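Local structure of CcbJ (Streptomyces caelestis, 4HGZ) at residues W40-A44 / V187-D191; A77-D82 / H107-V113; Q206-H212 / F224-Y230. The protein probably transfers a methyl group from S-adenosyl-L-methionine to a nitrogen of its substrate, as an N-methyltransferase of Streptomyces caelestis. All blocks are in the same frame, centred on the assembly; numbering follows the deposited sequence.

Interaction 1 (W40-A44 / V187-D191); sequences WPGDA and VELED
E188 reaches from strand 181-189, outermost in the antiparallel sheet of this chain, into the loop 40-44 and takes the backbone N-H of D43. CB lies against the methyl of A44, with E188 CB and A44 CB 4.0 Å apart. CG, placed anti to the backbone N (chi1 -179°), comes alongside the CA of G42. The chain then bends at chi2 (70°), which swings the carboxylate back beside its own strand. E188 OE1 accepts from D43 N at 2.8 Å through its anti lone pair, in a bond of 160° at the hydrogen. OE2 takes the N-H of L189 on its anti side and forms a salt bridge with K200 of a second subunit. That lysine probably also eases the closeness of the two acids, since D43 OD2 stands 3.6 Å from E188 OE1. Toward the start of the loop the ring of P41 crosses E190 at about a right angle, its CG beside the carboxylate that H195 holds through OE2. On the other flank V187 CG1 rests against the CA of A44. V187 and E188 both face H195 on the neighbouring strand, the mark of a classic beta bulge in an antiparallel sheet.

Interaction 2 (A77-D82 / H107-V113); sequences AFPLAD and HPNGNLV
F78 and H107 form an offset stack where helix 77-82 of the Rossmann-like methyltransferase domain meets the connection leading into strand 113-117. Their ring centroids are 4.8 Å apart and the planes are inclined by 26°. F78 CD1 sits over one face of the imidazole, toward its rim, and P108 CD lies over the opposite face. The tight part is apolar and centres on A81. Its methyl faces the 107-113 turn, with A81 CB 3.9 Å from both L112 CB and V113 CG2. The same V113 methyl reaches F78 CE1 at 4.0 Å, crossing the phenyl side chain at about a right angle, while L100, K103 and A104 of helix 94-106 also touch F78. Nearer the surface the contact becomes polar and rests on fewer touches, around D82 and N109, both partly exposed. Here H107 ND1 accepts the backbone N-H of N109, somewhat tilted from the ring plane, inside a type I turn from H107 to G110. D82 divides its carboxylate: OD2 is in a salt bridge with R51 of helix 50-61, whereas OD1 offers its anti lone pair to N109 ND2 at 3.1 Å, the donor's amide plane containing the acceptor and standing 75° from that of the carboxylate.

Interaction 3 (Q206-H212 / F224-Y230); sequences QTLSAHH and FPYRLRY
Y226 and Y230 both carry CG between the backbone N and the carbonyl carbon (chi1 73° and 57°), and this turns each ring back over the partner strand. The Y226 ring presents a face to the methyl of A210, whose CB is 3.9 Å from the ring centroid, a CH-pi contact. Y230 does the same to Q206: CB of Q206 lies over the phenol, and Q206 O also stands above that face near its rim while accepting the N-H of Y230. Q206, extended beyond CG, runs across the tyrosine with its amide almost parallel to the ring, 10° between planes, and NE2 gives a hydrogen bond to Y230 O at 3.0 Å.

The backbones pair as the two antiparallel strands of a hairpin. L208 with L228, A210 with Y226 and H212 with F224 are hydrogen-bonded pairs; L208 N meets L228 O at 2.9 Å. On the face with T207, S209 and H211, P225 CG packs over the H211 ring, 4.1 Å from its centroid, and S209 OG lies 3.7 Å from R227 CZ, over the centre of the guanidinium.

The bulge formed by Q206 and T207 opposite D202 is of the G1 type. Strand 193-202 borders 207-216 on its other side, and from it E197 and H201 bond the hydroxyls of Y226 and Y230, while H195 bonds H212 NE2. L228 and Y230 reach L171 of strand 164-171, and E235 of helix 233-242 takes both R229, in a salt bridge, and Q206 NE2.

From the N terminus, the chain first lays 40-44 down beside what will become the antiparallel sheet, and interaction 1 closes this long loop only when strand 181-189 arrives. Nested inside that loop is interaction 2, a much shorter closure within the methyltransferase domain, with helix 94-106 in the span between its segments. Interaction 3 follows in series, a hairpin at the far edge of the antiparallel sheet from strand 181-189. It touches interaction 1 through the ring of H212, which packs against A44 and V187. Interaction 2 stands apart, its centre about 30 Å from that of interaction 3, on the opposite side of the chain's centre.

Interaction 1 (W40-A44 / V187-D191)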
loop_
_atom_site.group_PDB
_atom_site.type_symbol
_atom_site.label_atom_id
_atom_site.label_comp_id
_atom_site.label_asym_id
_atom_site.label_seq_id
_atom_site.Cartn_x
_atom_site.Cartn_y
_atom_site.Cartn_z
ATOM N N TRP C 40 -17.705 22.760 -14.269
ATOM C CA TRP C 40 -17.001 22.209 -13.108
ATOM C C TRP C 40 -15.636 22.865 -12.887
ATOM O O TRP C 40 -14.895 23.102 -13.837
ATOM C CB TRP C 40 -16.808 20.697 -13.265
ATOM C CG TRP C 40 -17.944 19.976 -13.929
ATOM C CD1 TRP C 40 -18.921 19.246 -13.316
ATOM C CD2 TRP C 40 -18.209 19.899 -15.340
ATOM N NE1 TRP C 40 -19.781 18.726 -14.254
ATOM C CE2 TRP C 40 -19.367 19.111 -15.504
ATOM C CE3 TRP C 40 -17.582 20.423 -16.479
ATOM C CZ2 TRP C 40 -19.914 18.835 -16.765
ATOM C CZ3 TRP C 40 -18.128 20.147 -17.730
ATOM C CH2 TRP C 40 -19.281 19.362 -17.860
ATOM N N PRO C 41 -15.296 23.147 -11.622
ATOM C CA PRO C 41 -14.011 23.748 -11.263
ATOM C C PRO C 41 -12.878 22.735 -11.052
ATOM O O PRO C 41 -13.094 21.527 -11.129
ATOM C CB PRO C 41 -14.323 24.446 -9.940
ATOM C CG PRO C 41 -15.374 23.596 -9.326
ATOM C CD PRO C 41 -16.202 23.052 -10.463
ATOM N N GLY C 42 -11.677 23.250 -10.796
ATOM C CA GLY C 42 -10.516 22.440 -10.418
ATOM C C GLY C 42 -10.249 21.208 -11.259
ATOM O O GLY C 42 -10.360 21.247 -12.487
ATOM N N ASP C 43 -9.890 20.112 -10.591
ATOM C CA ASP C 43 -9.607 18.844 -11.278
ATOM C C ASP C 43 -10.886 18.187 -11.781
ATOM O O ASP C 43 -10.840 17.218 -12.527
ATOM C CB ASP C 43 -8.852 17.875 -10.362
ATOM C CG ASP C 43 -7.558 18.466 -9.818
ATOM O OD1 ASP C 43 -6.774 19.023 -10.616
ATOM O OD2 ASP C 43 -7.318 18.366 -8.593
ATOM N N ALA C 44 -12.029 18.725 -11.371
ATOM C CA ALA C 44 -13.318 18.177 -11.769
ATOM C C ALA C 44 -13.634 18.512 -13.213
ATOM O O ALA C 44 -14.270 17.727 -13.907
ATOM C CB ALA C 44 -14.415 18.691 -10.861
ATOM N N VAL C 187 -12.350 13.932 -5.925
ATOM C CA VAL C 187 -11.863 14.595 -7.133
ATOM C C VAL C 187 -11.561 16.078 -6.902
ATOM O O VAL C 187 -10.461 16.531 -7.189
ATOM C CB VAL C 187 -12.853 14.451 -8.299
ATOM C CG1 VAL C 187 -12.349 15.213 -9.537
ATOM C CG2 VAL C 187 -13.091 12.976 -8.602
ATOM N N GLU C 188 -12.524 16.832 -6.379
ATOM C CA GLU C 188 -12.288 18.248 -6.109
ATOM C C GLU C 188 -13.218 18.828 -5.044
ATOM O O GLU C 188 -14.309 18.322 -4.831
ATOM C CB GLU C 188 -12.434 19.053 -7.395
ATOM C CG GLU C 188 -12.176 20.541 -7.206
ATOM C CD GLU C 188 -10.720 20.833 -6.925
ATOM O OE1 GLU C 188 -9.918 20.814 -7.886
ATOM O OE2 GLU C 188 -10.380 21.085 -5.748
ATOM N N LEU C 189 -12.791 19.898 -4.382
ATOM C CA LEU C 189 -13.644 20.569 -3.393
ATOM C C LEU C 189 -14.033 21.981 -3.815
ATOM O O LEU C 189 -13.256 22.677 -4.455
ATOM C CB LEU C 189 -12.935 20.669 -2.045
ATOM C CG LEU C 189 -12.187 19.451 -1.537
ATOM C CD1 LEU C 189 -11.393 19.866 -0.310
ATOM C CD2 LEU C 189 -13.162 18.340 -1.210
ATOM N N GLU C 190 -15.235 22.400 -3.439
ATOM C CA GLU C 190 -15.676 23.783 -3.607
ATOM C C GLU C 190 -16.284 24.210 -2.289
ATOM O O GLU C 190 -16.515 23.380 -1.416
ATOM C CB GLU C 190 -16.776 23.912 -4.659
ATOM C CG GLU C 190 -16.496 23.347 -6.031
ATOM C CD GLU C 190 -17.681 23.573 -6.965
ATOM O OE1 GLU C 190 -18.413 24.568 -6.760
ATOM O OE2 GLU C 190 -17.891 22.764 -7.898
ATOM N N ASP C 191 -16.601 25.491 -2.164
ATOM C CA ASP C 191 -17.170 26.007 -0.923
ATOM C C ASP C 191 -18.474 25.299 -0.555
ATOM O O ASP C 191 -18.736 25.038 0.619
ATOM C CB ASP C 191 -17.399 27.522 -1.018
ATOM C CG ASP C 191 -16.226 28.257 -1.665
ATOM O OD1 ASP C 191 -15.365 27.587 -2.273
ATOM O OD2 ASP C 191 -16.168 29.504 -1.572
#

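Interaction 2 (A77-D82 / H107-V113)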
loop_
_atom_site.group_PDB
_atom_site.type_symbol
_atom_site.label_atom_id
_atom_site.label_comp_id
_atom_site.label_asym_id
_atom_site.label_seq_id
_atom_site.Cartn_x
_atom_site.Cartn_y
_atom_site.Cartn_z
ATOM N N ALA C 77 -11.690 22.998 -29.962
ATOM C CA ALA C 77 -12.084 23.543 -31.265
ATOM C C ALA C 77 -12.013 25.070 -31.329
ATOM O O ALA C 77 -11.530 25.634 -32.309
ATOM C CB ALA C 77 -13.482 23.047 -31.666
ATOM N N PHE C 78 -12.476 25.744 -30.288
ATOM C CA PHE C 78 -12.445 27.201 -30.313
ATOM C C PHE C 78 -11.032 27.788 -30.218
ATOM O O PHE C 78 -10.688 28.714 -30.958
ATOM C CB PHE C 78 -13.383 27.785 -29.257
ATOM C CG PHE C 78 -14.826 27.549 -29.565
ATOM C CD1 PHE C 78 -15.401 28.118 -30.690
ATOM C CD2 PHE C 78 -15.599 26.741 -28.759
ATOM C CE1 PHE C 78 -16.724 27.894 -30.990
ATOM C CE2 PHE C 78 -16.921 26.514 -29.059
ATOM C CZ PHE C 78 -17.485 27.095 -30.171
ATOM N N PRO C 79 -10.212 27.270 -29.295
ATOM C CA PRO C 79 -8.814 27.667 -29.359
ATOM C C PRO C 79 -8.219 27.362 -30.731
ATOM O O PRO C 79 -7.390 28.119 -31.216
ATOM C CB PRO C 79 -8.168 26.812 -28.273
ATOM C CG PRO C 79 -9.240 26.721 -27.241
ATOM C CD PRO C 79 -10.536 26.611 -28.019
ATOM N N LEU C 80 -8.639 26.273 -31.364
ATOM C CA LEU C 80 -8.175 26.024 -32.723
ATOM C C LEU C 80 -8.607 27.154 -33.645
ATOM O O LEU C 80 -7.839 27.623 -34.486
ATOM C CB LEU C 80 -8.683 24.687 -33.250
ATOM C CG LEU C 80 -7.684 23.546 -33.021
ATOM C CD1 LEU C 80 -8.301 22.185 -33.314
ATOM C CD2 LEU C 80 -6.415 23.758 -33.860
ATOM N N ALA C 81 -9.845 27.596 -33.473
ATOM C CA ALA C 81 -10.409 28.586 -34.368
ATOM C C ALA C 81 -9.681 29.907 -34.192
ATOM O O ALA C 81 -9.597 30.698 -35.129
ATOM C CB ALA C 81 -11.912 28.737 -34.127
ATOM N N ASP C 82 -9.136 30.137 -32.997
ATOM C CA ASP C 82 -8.343 31.349 -32.730
ATOM C C ASP C 82 -6.983 31.365 -33.443
ATOM O O ASP C 82 -6.382 32.429 -33.618
ATOM C CB ASP C 82 -8.142 31.570 -31.221
ATOM C CG ASP C 82 -9.413 32.042 -30.517
ATOM O OD1 ASP C 82 -10.247 32.734 -31.152
ATOM O OD2 ASP C 82 -9.575 31.733 -29.318
ATOM N N HIS C 107 -19.078 33.335 -31.213
ATOM C CA HIS C 107 -17.621 33.377 -31.181
ATOM C C HIS C 107 -17.034 34.161 -32.351
ATOM O O HIS C 107 -17.446 33.986 -33.495
ATOM C CB HIS C 107 -17.069 31.962 -31.195
ATOM C CG HIS C 107 -15.675 31.850 -30.670
ATOM N ND1 HIS C 107 -14.563 32.019 -31.466
ATOM C CD2 HIS C 107 -15.212 31.567 -29.430
ATOM C CE1 HIS C 107 -13.476 31.842 -30.740
ATOM N NE2 HIS C 107 -13.842 31.569 -29.500
ATOM N N PRO C 108 -16.052 35.022 -32.064
ATOM C CA PRO C 108 -15.418 35.846 -33.085
ATOM C C PRO C 108 -14.903 35.006 -34.249
ATOM O O PRO C 108 -14.829 35.488 -35.380
ATOM C CB PRO C 108 -14.239 36.483 -32.339
ATOM C CG PRO C 108 -14.645 36.469 -30.910
ATOM C CD PRO C 108 -15.439 35.211 -30.737
ATOM N N ASN C 109 -14.531 33.763 -33.967
ATOM C CA ASN C 109 -14.028 32.884 -35.008
ATOM C C ASN C 109 -14.857 31.607 -35.172
ATOM O O ASN C 109 -14.393 30.612 -35.726
ATOM C CB ASN C 109 -12.562 32.566 -34.758
ATOM C CG ASN C 109 -11.680 33.802 -34.860
ATOM O OD1 ASN C 109 -11.776 34.560 -35.822
ATOM N ND2 ASN C 109 -10.815 34.005 -33.870
ATOM N N GLY C 110 -16.098 31.656 -34.701
ATOM C CA GLY C 110 -16.999 30.532 -34.832
ATOM C C GLY C 110 -17.022 29.991 -36.244
ATOM O O GLY C 110 -17.076 28.779 -36.448
ATOM N N ASN C 111 -16.975 30.884 -37.228
ATOM C CA ASN C 111 -17.078 30.461 -38.621
ATOM C C ASN C 111 -16.010 29.439 -39.022
ATOM O O ASN C 111 -16.147 28.766 -40.041
ATOM C CB ASN C 111 -17.033 31.666 -39.558
ATOM C CG ASN C 111 -15.695 32.375 -39.521
ATOM O OD1 ASN C 111 -14.914 32.211 -38.584
ATOM N ND2 ASN C 111 -15.420 33.160 -40.544
ATOM N N LEU C 112 -14.947 29.321 -38.235
ATOM C CA LEU C 112 -13.939 28.289 -38.505
ATOM C C LEU C 112 -14.291 26.919 -37.922
ATOM O O LEU C 112 -13.556 25.947 -38.127
ATOM C CB LEU C 112 -12.561 28.721 -38.017
ATOM C CG LEU C 112 -11.939 29.890 -38.787
ATOM C CD1 LEU C 112 -10.613 30.264 -38.185
ATOM C CD2 LEU C 112 -11.772 29.547 -40.253
ATOM N N VAL C 113 -15.411 26.852 -37.204
ATOM C CA VAL C 113 -15.866 25.612 -36.572
ATOM C C VAL C 113 -17.087 24.987 -37.258
ATOM O O VAL C 113 -18.124 25.619 -37.370
ATOM C CB VAL C 113 -16.262 25.855 -35.127
ATOM C CG1 VAL C 113 -16.558 24.529 -34.450
ATOM C CG2 VAL C 113 -15.161 26.607 -34.408
#

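Interaction 3 (Q206-H212 / F224-Y230)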
loop_
_atom_site.group_PDB
_atom_site.type_symbol
_atom_site.label_atom_id
_atom_site.label_comp_id
_atom_site.label_asym_id
_atom_site.label_seq_id
_atom_site.Cartn_x
_atom_site.Cartn_y
_atom_site.Cartn_z
ATOM N N GLN C 206 -9.683 -4.630 -19.220
ATOM C CA GLN C 206 -9.151 -3.280 -19.355
ATOM C C GLN C 206 -10.246 -2.223 -19.466
ATOM O O GLN C 206 -10.179 -1.309 -20.285
ATOM C CB GLN C 206 -8.172 -3.210 -20.523
ATOM C CG GLN C 206 -7.033 -4.203 -20.348
ATOM C CD GLN C 206 -6.074 -4.225 -21.521
ATOM O OE1 GLN C 206 -5.278 -5.151 -21.654
ATOM N NE2 GLN C 206 -6.145 -3.210 -22.383
ATOM N N THR C 207 -11.248 -2.343 -18.612
ATOM C CA THR C 207 -12.324 -1.372 -18.594
ATOM C C THR C 207 -12.332 -0.562 -17.322
ATOM O O THR C 207 -11.883 -1.025 -16.269
ATOM C CB THR C 207 -13.695 -2.056 -18.688
ATOM O OG1 THR C 207 -13.796 -3.058 -17.664
ATOM C CG2 THR C 207 -13.864 -2.705 -20.039
ATOM N N LEU C 208 -12.867 0.649 -17.433
ATOM C CA LEU C 208 -13.243 1.449 -16.277
ATOM C C LEU C 208 -14.698 1.856 -16.428
ATOM O O LEU C 208 -15.134 2.295 -17.498
ATOM C CB LEU C 208 -12.394 2.707 -16.183
ATOM C CG LEU C 208 -10.955 2.523 -15.761
ATOM C CD1 LEU C 208 -10.174 3.736 -16.225
ATOM C CD2 LEU C 208 -10.889 2.345 -14.242
ATOM N N SER C 209 -15.445 1.702 -15.349
ATOM C CA SER C 209 -16.813 2.155 -15.298
ATOM C C SER C 209 -16.949 2.987 -14.021
ATOM O O SER C 209 -16.693 2.504 -12.917
ATOM C CB SER C 209 -17.757 0.960 -15.284
ATOM O OG SER C 209 -19.090 1.377 -15.057
ATOM N N ALA C 210 -17.335 4.244 -14.178
ATOM C CA ALA C 210 -17.313 5.169 -13.063
ATOM C C ALA C 210 -18.503 6.119 -13.063
ATOM O O ALA C 210 -19.148 6.332 -14.084
ATOM C CB ALA C 210 -16.024 5.959 -13.087
ATOM N N HIS C 211 -18.790 6.662 -11.891
ATOM C CA HIS C 211 -19.666 7.809 -11.751
ATOM C C HIS C 211 -18.860 8.978 -11.222
ATOM O O HIS C 211 -18.136 8.850 -10.228
ATOM C CB HIS C 211 -20.765 7.526 -10.740
ATOM C CG HIS C 211 -21.881 6.700 -11.280
ATOM N ND1 HIS C 211 -23.172 7.170 -11.374
ATOM C CD2 HIS C 211 -21.904 5.436 -11.756
ATOM C CE1 HIS C 211 -23.943 6.229 -11.880
ATOM N NE2 HIS C 211 -23.200 5.165 -12.121
ATOM N N HIS C 212 -18.979 10.120 -11.879
ATOM C CA HIS C 212 -18.548 11.352 -11.261
ATOM C C HIS C 212 -19.723 11.796 -10.400
ATOM O O HIS C 212 -20.838 11.921 -10.895
ATOM C CB HIS C 212 -18.197 12.402 -12.315
ATOM C CG HIS C 212 -17.723 13.701 -11.737
ATOM N ND1 HIS C 212 -16.387 13.998 -11.563
ATOM C CD2 HIS C 212 -18.410 14.778 -11.280
ATOM C CE1 HIS C 212 -16.273 15.201 -11.024
ATOM N NE2 HIS C 212 -17.485 15.696 -10.844
ATOM N N PHE C 224 -22.721 11.367 -12.780
ATOM C CA PHE C 224 -22.347 11.432 -14.192
ATOM C C PHE C 224 -21.553 10.189 -14.572
ATOM O O PHE C 224 -20.352 10.125 -14.355
ATOM C CB PHE C 224 -21.550 12.710 -14.476
ATOM C CG PHE C 224 -22.314 13.978 -14.179
ATOM C CD1 PHE C 224 -23.104 14.576 -15.153
ATOM C CD2 PHE C 224 -22.260 14.560 -12.918
ATOM C CE1 PHE C 224 -23.823 15.746 -14.881
ATOM C CE2 PHE C 224 -22.977 15.727 -12.641
ATOM C CZ PHE C 224 -23.756 16.321 -13.627
ATOM N N PRO C 225 -22.242 9.179 -15.112
ATOM C CA PRO C 225 -21.651 7.891 -15.448
ATOM C C PRO C 225 -20.747 7.966 -16.664
ATOM O O PRO C 225 -20.994 8.748 -17.585
ATOM C CB PRO C 225 -22.865 7.026 -15.799
ATOM C CG PRO C 225 -24.051 7.759 -15.266
ATOM C CD PRO C 225 -23.691 9.200 -15.355
ATOM N N TYR C 226 -19.708 7.143 -16.668
ATOM C CA TYR C 226 -18.907 6.978 -17.864
ATOM C C TYR C 226 -18.201 5.607 -17.908
ATOM O O TYR C 226 -18.164 4.882 -16.920
ATOM C CB TYR C 226 -17.952 8.175 -18.060
ATOM C CG TYR C 226 -16.783 8.236 -17.105
ATOM C CD1 TYR C 226 -15.583 7.621 -17.416
ATOM C CD2 TYR C 226 -16.877 8.913 -15.892
ATOM C CE1 TYR C 226 -14.514 7.670 -16.555
ATOM C CE2 TYR C 226 -15.804 8.969 -15.020
ATOM C CZ TYR C 226 -14.626 8.344 -15.358
ATOM O OH TYR C 226 -13.544 8.379 -14.507
ATOM N N ARG C 227 -17.676 5.247 -19.070
ATOM C CA ARG C 227 -17.045 3.956 -19.259
ATOM C C ARG C 227 -15.917 4.121 -20.248
ATOM O O ARG C 227 -16.085 4.777 -21.259
ATOM C CB ARG C 227 -18.034 2.936 -19.832
ATOM C CG ARG C 227 -19.207 2.590 -18.932
ATOM C CD ARG C 227 -20.067 1.484 -19.540
ATOM N NE ARG C 227 -21.123 1.054 -18.622
ATOM C CZ ARG C 227 -21.068 -0.042 -17.865
ATOM N NH1 ARG C 227 -20.008 -0.843 -17.915
ATOM N NH2 ARG C 227 -22.077 -0.343 -17.056
ATOM N N LEU C 228 -14.768 3.523 -19.950
ATOM C CA LEU C 228 -13.644 3.510 -20.876
ATOM C C LEU C 228 -13.191 2.074 -21.103
ATOM O O LEU C 228 -13.340 1.225 -20.231
ATOM C CB LEU C 228 -12.462 4.308 -20.304
ATOM C CG LEU C 228 -12.724 5.750 -19.884
ATOM C CD1 LEU C 228 -11.550 6.279 -19.099
ATOM C CD2 LEU C 228 -13.018 6.640 -21.086
ATOM N N ARG C 229 -12.644 1.802 -22.276
ATOM C CA ARG C 229 -11.772 0.653 -22.419
ATOM C C ARG C 229 -10.435 1.204 -22.821
ATOM O O ARG C 229 -10.317 1.795 -23.894
ATOM C CB ARG C 229 -12.224 -0.374 -23.478
ATOM C CG ARG C 229 -11.456 -1.674 -23.254
ATOM C CD ARG C 229 -11.062 -2.441 -24.498
ATOM N NE ARG C 229 -9.943 -1.879 -25.247
ATOM C CZ ARG C 229 -8.825 -2.541 -25.539
ATOM N NH1 ARG C 229 -8.646 -3.788 -25.122
ATOM N NH2 ARG C 229 -7.881 -1.950 -26.254
ATOM N N TYR C 230 -9.424 1.017 -21.975
ATOM C CA TYR C 230 -8.116 1.592 -22.286
ATOM C C TYR C 230 -7.223 0.587 -22.991
ATOM O O TYR C 230 -7.501 -0.612 -23.002
ATOM C CB TYR C 230 -7.430 2.129 -21.028
ATOM C CG TYR C 230 -7.258 1.109 -19.932
ATOM C CD1 TYR C 230 -6.205 0.207 -19.954
ATOM C CD2 TYR C 230 -8.147 1.048 -18.874
ATOM C CE1 TYR C 230 -6.047 -0.733 -18.952
ATOM C CE2 TYR C 230 -7.997 0.106 -17.864
ATOM C CZ TYR C 230 -6.946 -0.778 -17.914
ATOM O OH TYR C 230 -6.791 -1.698 -16.915
#